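Side-chain contacts in tyrosine recombinase XerH (Helicobacter pylori, PDB 5JK0), which cuts and rejoins DNA as a site-specific tyrosine recombinase involved in chromosome segregation: residues D[84-89]-D[115-120]; D[135-140]-D[152-157]. All blocks are in the same frame, centred on the assembly; numbering follows the deposited sequence.

Contact 1. Residues D[84-89]-D[115-120]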
loop_
_atom_site.group_PDB
_atom_site.type_symbol
_atom_site.label_atom_id
_atom_site.label_comp_id
_atom_site.label_asym_id
_atom_site.label_seq_id
_atom_site.Cartn_x
_atom_site.Cartn_y
_atom_site.Cartn_z
ATOM N N HIS D 84 -23.395 12.614 -18.626
ATOM C CA HIS D 84 -24.057 13.130 -19.816
ATOM C C HIS D 84 -24.460 14.584 -19.606
ATOM O O HIS D 84 -24.271 15.423 -20.487
ATOM C CB HIS D 84 -25.284 12.294 -20.171
ATOM C CG HIS D 84 -26.187 12.954 -21.166
ATOM N ND1 HIS D 84 -27.309 13.663 -20.793
ATOM C CD2 HIS D 84 -26.126 13.027 -22.515
ATOM C CE1 HIS D 84 -27.903 14.139 -21.874
ATOM N NE2 HIS D 84 -27.205 13.768 -22.931
ATOM N N GLU D 85 -25.015 14.869 -18.432
ATOM C CA GLU D 85 -25.382 16.230 -18.057
ATOM C C GLU D 85 -24.159 17.141 -18.071
ATOM O O GLU D 85 -24.222 18.276 -18.543
ATOM C CB GLU D 85 -26.036 16.244 -16.674
ATOM C CG GLU D 85 -26.304 17.632 -16.120
ATOM C CD GLU D 85 -26.805 17.597 -14.689
ATOM O OE1 GLU D 85 -28.037 17.549 -14.492
ATOM O OE2 GLU D 85 -25.968 17.614 -13.762
ATOM N N TYR D 86 -23.050 16.627 -17.550
ATOM C CA TYR D 86 -21.782 17.345 -17.554
ATOM C C TYR D 86 -21.306 17.624 -18.974
ATOM O O TYR D 86 -21.017 18.766 -19.327
ATOM C CB TYR D 86 -20.718 16.550 -16.787
ATOM C CG TYR D 86 -19.296 17.006 -17.038
ATOM C CD1 TYR D 86 -18.772 18.112 -16.376
ATOM C CD2 TYR D 86 -18.475 16.326 -17.930
ATOM C CE1 TYR D 86 -17.471 18.530 -16.601
ATOM C CE2 TYR D 86 -17.175 16.739 -18.162
ATOM C CZ TYR D 86 -16.679 17.839 -17.496
ATOM O OH TYR D 86 -15.386 18.248 -17.729
ATOM N N PHE D 87 -21.233 16.573 -19.785
ATOM C CA PHE D 87 -20.681 16.671 -21.132
ATOM C C PHE D 87 -21.488 17.605 -22.033
ATOM O O PHE D 87 -20.924 18.284 -22.889
ATOM C CB PHE D 87 -20.595 15.280 -21.770
ATOM C CG PHE D 87 -20.007 15.283 -23.154
ATOM C CD1 PHE D 87 -18.636 15.369 -23.338
ATOM C CD2 PHE D 87 -20.824 15.200 -24.270
ATOM C CE1 PHE D 87 -18.091 15.376 -24.609
ATOM C CE2 PHE D 87 -20.285 15.205 -25.543
ATOM C CZ PHE D 87 -18.917 15.290 -25.712
ATOM N N SER D 88 -22.801 17.638 -21.839
ATOM C CA SER D 88 -23.674 18.447 -22.686
ATOM C C SER D 88 -23.405 19.942 -22.533
ATOM O O SER D 88 -23.580 20.710 -23.479
ATOM C CB SER D 88 -25.143 18.149 -22.377
ATOM O OG SER D 88 -25.460 18.474 -21.036
ATOM N N LYS D 89 -22.973 20.352 -21.344
ATOM C CA LYS D 89 -22.710 21.762 -21.084
ATOM C C LYS D 89 -21.217 22.084 -21.087
ATOM O O LYS D 89 -20.825 23.222 -21.341
ATOM C CB LYS D 89 -23.333 22.184 -19.750
ATOM C CG LYS D 89 -22.827 21.405 -18.545
ATOM C CD LYS D 89 -23.498 21.878 -17.266
ATOM C CE LYS D 89 -22.990 21.112 -16.055
ATOM N NZ LYS D 89 -23.623 21.589 -14.794
ATOM N N SER D 115 -13.778 15.189 -10.031
ATOM C CA SER D 115 -13.440 16.179 -9.013
ATOM C C SER D 115 -14.621 17.091 -8.692
ATOM O O SER D 115 -14.853 17.436 -7.534
ATOM C CB SER D 115 -12.242 17.018 -9.463
ATOM O OG SER D 115 -12.559 17.769 -10.623
ATOM N N VAL D 116 -15.365 17.476 -9.722
ATOM C CA VAL D 116 -16.500 18.377 -9.551
ATOM C C VAL D 116 -17.716 17.676 -8.947
ATOM O O VAL D 116 -18.291 18.151 -7.967
ATOM C CB VAL D 116 -16.911 19.016 -10.894
ATOM C CG1 VAL D 116 -18.223 19.776 -10.749
ATOM C CG2 VAL D 116 -15.809 19.935 -11.408
ATOM N N TYR D 117 -18.094 16.541 -9.526
ATOM C CA TYR D 117 -19.347 15.880 -9.166
ATOM C C TYR D 117 -19.255 14.971 -7.938
ATOM O O TYR D 117 -20.262 14.405 -7.512
ATOM C CB TYR D 117 -19.867 15.075 -10.360
ATOM C CG TYR D 117 -20.684 15.893 -11.337
ATOM C CD1 TYR D 117 -20.071 16.773 -12.221
ATOM C CD2 TYR D 117 -22.068 15.784 -11.373
ATOM C CE1 TYR D 117 -20.818 17.523 -13.114
ATOM C CE2 TYR D 117 -22.822 16.527 -12.262
ATOM C CZ TYR D 117 -22.193 17.395 -13.130
ATOM O OH TYR D 117 -22.941 18.138 -14.017
ATOM N N THR D 118 -18.063 14.830 -7.367
ATOM C CA THR D 118 -17.903 14.022 -6.160
ATOM C C THR D 118 -17.447 14.867 -4.978
ATOM O O THR D 118 -17.078 14.334 -3.931
ATOM C CB THR D 118 -16.894 12.879 -6.364
ATOM O OG1 THR D 118 -15.601 13.427 -6.650
ATOM C CG2 THR D 118 -17.331 11.972 -7.506
ATOM N N GLY D 119 -17.469 16.183 -5.150
ATOM C CA GLY D 119 -17.084 17.093 -4.087
ATOM C C GLY D 119 -18.026 17.015 -2.902
ATOM O O GLY D 119 -19.218 17.297 -3.025
ATOM N N GLY D 120 -17.492 16.620 -1.752
ATOM C CA GLY D 120 -18.282 16.528 -0.537
ATOM C C GLY D 120 -18.841 15.140 -0.291
ATOM O O GLY D 120 -19.473 14.892 0.736
#
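With its CG trans to the backbone N (chi1 173°) and the chain extended beyond, Glu85 reaches out from helix 74-93 to the phenol end of Tyr117, whose ring projects from the last turn of helix 107-117 to meet it. Tyr117 OH donates a hydrogen bond to Glu85 OE2 at 3.1 Å, received on the anti lone pair, the one turned away from OE1. Glu85 OE2 lies at the edge of the phenol ring, in its plane, although the carboxylate as a whole is inclined by 42° to it. Lys89, its chain fully stretched, runs toward Tyr117 from the opposite direction to that side chain, and NZ stops 3.6 Å from Tyr117 OH, close enough for the ammonium group perhaps to polarise the phenol. Beside the hydroxyl, Tyr86 CB rests 3.8 Å from Tyr117 CE1, an apolar contact made obliquely. A single tyrosine thus joins two helices of the core-binding domain through both its hydroxyl and its ring carbons. Phe113, one turn earlier on helix 107-117, meets the rings of both Tyr86 and Tyr117, while Phe43 of the second subunit packs on Tyr86 and forms a cation-pi contact with Lys89, so the pairing of helices 74-93 and 107-117 borders a subunit interface.

Contact 2. Residues D[135-140]-D[152-157]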
loop_
_atom_site.group_PDB
_atom_site.type_symbol
_atom_site.label_atom_id
_atom_site.label_comp_id
_atom_site.label_asym_id
_atom_site.label_seq_id
_atom_site.Cartn_x
_atom_site.Cartn_y
_atom_site.Cartn_z
ATOM N N GLY D 135 -16.443 1.172 -16.856
ATOM C CA GLY D 135 -17.284 0.176 -17.495
ATOM C C GLY D 135 -17.892 0.655 -18.799
ATOM O O GLY D 135 -17.987 -0.103 -19.764
ATOM N N LEU D 136 -18.302 1.921 -18.830
ATOM C CA LEU D 136 -18.943 2.488 -20.012
ATOM C C LEU D 136 -18.003 2.520 -21.213
ATOM O O LEU D 136 -18.355 2.061 -22.298
ATOM C CB LEU D 136 -19.453 3.901 -19.721
ATOM C CG LEU D 136 -20.051 4.649 -20.915
ATOM C CD1 LEU D 136 -21.268 3.913 -21.466
ATOM C CD2 LEU D 136 -20.413 6.081 -20.540
ATOM N N PHE D 137 -16.806 3.062 -21.014
ATOM C CA PHE D 137 -15.866 3.248 -22.115
ATOM C C PHE D 137 -15.111 1.966 -22.458
ATOM O O PHE D 137 -14.563 1.838 -23.553
ATOM C CB PHE D 137 -14.889 4.379 -21.788
ATOM C CG PHE D 137 -15.536 5.735 -21.753
ATOM C CD1 PHE D 137 -15.751 6.444 -22.924
ATOM C CD2 PHE D 137 -15.945 6.292 -20.553
ATOM C CE1 PHE D 137 -16.357 7.687 -22.899
ATOM C CE2 PHE D 137 -16.551 7.536 -20.521
ATOM C CZ PHE D 137 -16.757 8.232 -21.696
ATOM N N SER D 138 -15.086 1.018 -21.526
ATOM C CA SER D 138 -14.575 -0.313 -21.832
ATOM C C SER D 138 -15.561 -1.009 -22.760
ATOM O O SER D 138 -15.172 -1.747 -23.664
ATOM C CB SER D 138 -14.362 -1.135 -20.559
ATOM O OG SER D 138 -13.952 -2.457 -20.868
ATOM N N TYR D 139 -16.843 -0.754 -22.524
ATOM C CA TYR D 139 -17.915 -1.303 -23.344
ATOM C C TYR D 139 -17.897 -0.707 -24.749
ATOM O O TYR D 139 -18.080 -1.418 -25.736
ATOM C CB TYR D 139 -19.269 -1.053 -22.673
ATOM C CG TYR D 139 -20.467 -1.514 -23.475
ATOM C CD1 TYR D 139 -20.910 -2.830 -23.406
ATOM C CD2 TYR D 139 -21.161 -0.629 -24.290
ATOM C CE1 TYR D 139 -22.007 -3.250 -24.135
ATOM C CE2 TYR D 139 -22.257 -1.042 -25.021
ATOM C CZ TYR D 139 -22.676 -2.351 -24.940
ATOM O OH TYR D 139 -23.769 -2.759 -25.669
ATOM N N ILE D 140 -17.674 0.602 -24.834
ATOM C CA ILE D 140 -17.628 1.287 -26.121
ATOM C C ILE D 140 -16.449 0.798 -26.964
ATOM O O ILE D 140 -16.576 0.608 -28.174
ATOM C CB ILE D 140 -17.537 2.817 -25.943
ATOM C CG1 ILE D 140 -18.768 3.343 -25.201
ATOM C CG2 ILE D 140 -17.410 3.507 -27.291
ATOM C CD1 ILE D 140 -18.743 4.838 -24.949
ATOM N N TYR D 152 -12.304 2.536 -32.700
ATOM C CA TYR D 152 -11.644 3.587 -31.936
ATOM C C TYR D 152 -11.452 3.108 -30.502
ATOM O O TYR D 152 -12.365 2.538 -29.907
ATOM C CB TYR D 152 -12.460 4.884 -31.964
ATOM C CG TYR D 152 -11.813 6.035 -31.223
ATOM C CD1 TYR D 152 -10.934 6.897 -31.868
ATOM C CD2 TYR D 152 -12.083 6.263 -29.877
ATOM C CE1 TYR D 152 -10.342 7.951 -31.196
ATOM C CE2 TYR D 152 -11.493 7.312 -29.194
ATOM C CZ TYR D 152 -10.625 8.152 -29.859
ATOM O OH TYR D 152 -10.037 9.199 -29.188
ATOM N N ILE D 153 -10.265 3.335 -29.948
ATOM C CA ILE D 153 -9.956 2.851 -28.607
ATOM C C ILE D 153 -9.732 3.994 -27.622
ATOM O O ILE D 153 -8.843 4.824 -27.812
ATOM C CB ILE D 153 -8.710 1.947 -28.611
ATOM C CG1 ILE D 153 -8.853 0.845 -29.664
ATOM C CG2 ILE D 153 -8.479 1.350 -27.231
ATOM C CD1 ILE D 153 -10.087 -0.010 -29.487
ATOM N N TYR D 154 -10.544 4.031 -26.569
ATOM C CA TYR D 154 -10.390 5.030 -25.515
ATOM C C TYR D 154 -9.265 4.654 -24.561
ATOM O O TYR D 154 -8.402 5.476 -24.251
ATOM C CB TYR D 154 -11.695 5.201 -24.735
ATOM C CG TYR D 154 -12.737 6.034 -25.445
ATOM C CD1 TYR D 154 -12.712 7.421 -25.372
ATOM C CD2 TYR D 154 -13.753 5.435 -26.183
ATOM C CE1 TYR D 154 -13.664 8.190 -26.016
ATOM C CE2 TYR D 154 -14.711 6.196 -26.830
ATOM C CZ TYR D 154 -14.660 7.572 -26.743
ATOM O OH TYR D 154 -15.608 8.335 -27.382
ATOM N N ASN D 155 -9.291 3.404 -24.102
ATOM C CA ASN D 155 -8.308 2.880 -23.156
ATOM C C ASN D 155 -8.202 3.742 -21.900
ATOM O O ASN D 155 -7.109 4.119 -21.476
ATOM C CB ASN D 155 -6.936 2.749 -23.825
ATOM C CG ASN D 155 -5.968 1.907 -23.012
ATOM O OD1 ASN D 155 -6.375 1.138 -22.143
ATOM N ND2 ASN D 155 -4.678 2.055 -23.293
ATOM N N ILE D 156 -9.351 4.062 -21.315
ATOM C CA ILE D 156 -9.386 4.815 -20.068
ATOM C C ILE D 156 -8.995 3.908 -18.908
ATOM O O ILE D 156 -9.553 2.824 -18.745
ATOM C CB ILE D 156 -10.779 5.414 -19.803
ATOM C CG1 ILE D 156 -11.239 6.253 -20.996
ATOM C CG2 ILE D 156 -10.761 6.249 -18.533
ATOM C CD1 ILE D 156 -10.370 7.461 -21.264
ATOM N N THR D 157 -8.034 4.352 -18.106
ATOM C CA THR D 157 -7.542 3.542 -16.999
ATOM C C THR D 157 -7.842 4.178 -15.646
ATOM O O THR D 157 -8.224 3.482 -14.702
ATOM C CB THR D 157 -6.025 3.298 -17.115
ATOM O OG1 THR D 157 -5.337 4.554 -17.146
ATOM C CG2 THR D 157 -5.708 2.522 -18.384
#
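Phe137 turns the edge of its ring toward one face of Tyr154 in a T-shaped (edge-to-face) pair, with centroids 5.0 Å apart and planes at 63°. The touching atom is Phe137 CD1, which stands over the centre of the phenol ring and lies 4.0 Å from Tyr154 CG. On the opposite face, also over the centre, comes Tyr152 CE2 from the same irregular segment, so that the phenol ring is sandwiched between two aromatic residues. Ile140, one turn further along the helix, meets the ring differently: its CG2 branch lies at the edge, near the ring plane, 3.8 Å from Tyr154 CE2. That methyl is placed there by a chi1 of -61°, which sets CG2 anti to the backbone N. The contact seats the irregular segment 152-157, part of the loop between helices 123-143 and 178-190, on the C-terminal half of helix 123-143, a helix of the SAM-like, core-binding region of this phage-integrase family recombinase. Asp141, next on the helix, accepts hydrogen bonds from the backbone N of both Tyr154 and Asn155, and the phenol hydroxyl is hydrogen-bonded to the carbonyl of Leu102. The ring is therefore fixed at its polar end as well as on both faces. Beyond Tyr154, Ile156 continues the apolar strip, its CG1 4.2 Å from Phe137 CB. Leu110 of helix 107-117 packs against both Phe137 and Ile156, while Phe83 of helix 74-93 also touches Phe137.

The two contacts follow one another along the chain, contact 1 closing at residue 120 before contact 2 opens at residue 135. Their centres are 19 Å apart and their nearest atoms about 7 Å apart, without touching. Contact 1 pairs helices 74-93 and 107-117 within the core-binding domain; contact 2 lays the chain that leaves helix 123-143 back against that helix. Helices 74-93 and 107-117 also contribute side chains beside Phe137, so both contacts draw on the same helical bundle. Both lie away from the predicted active-site residues, contact 1 beside the second subunit and contact 2 where the loop after helix 123-143 folds back on the bundle.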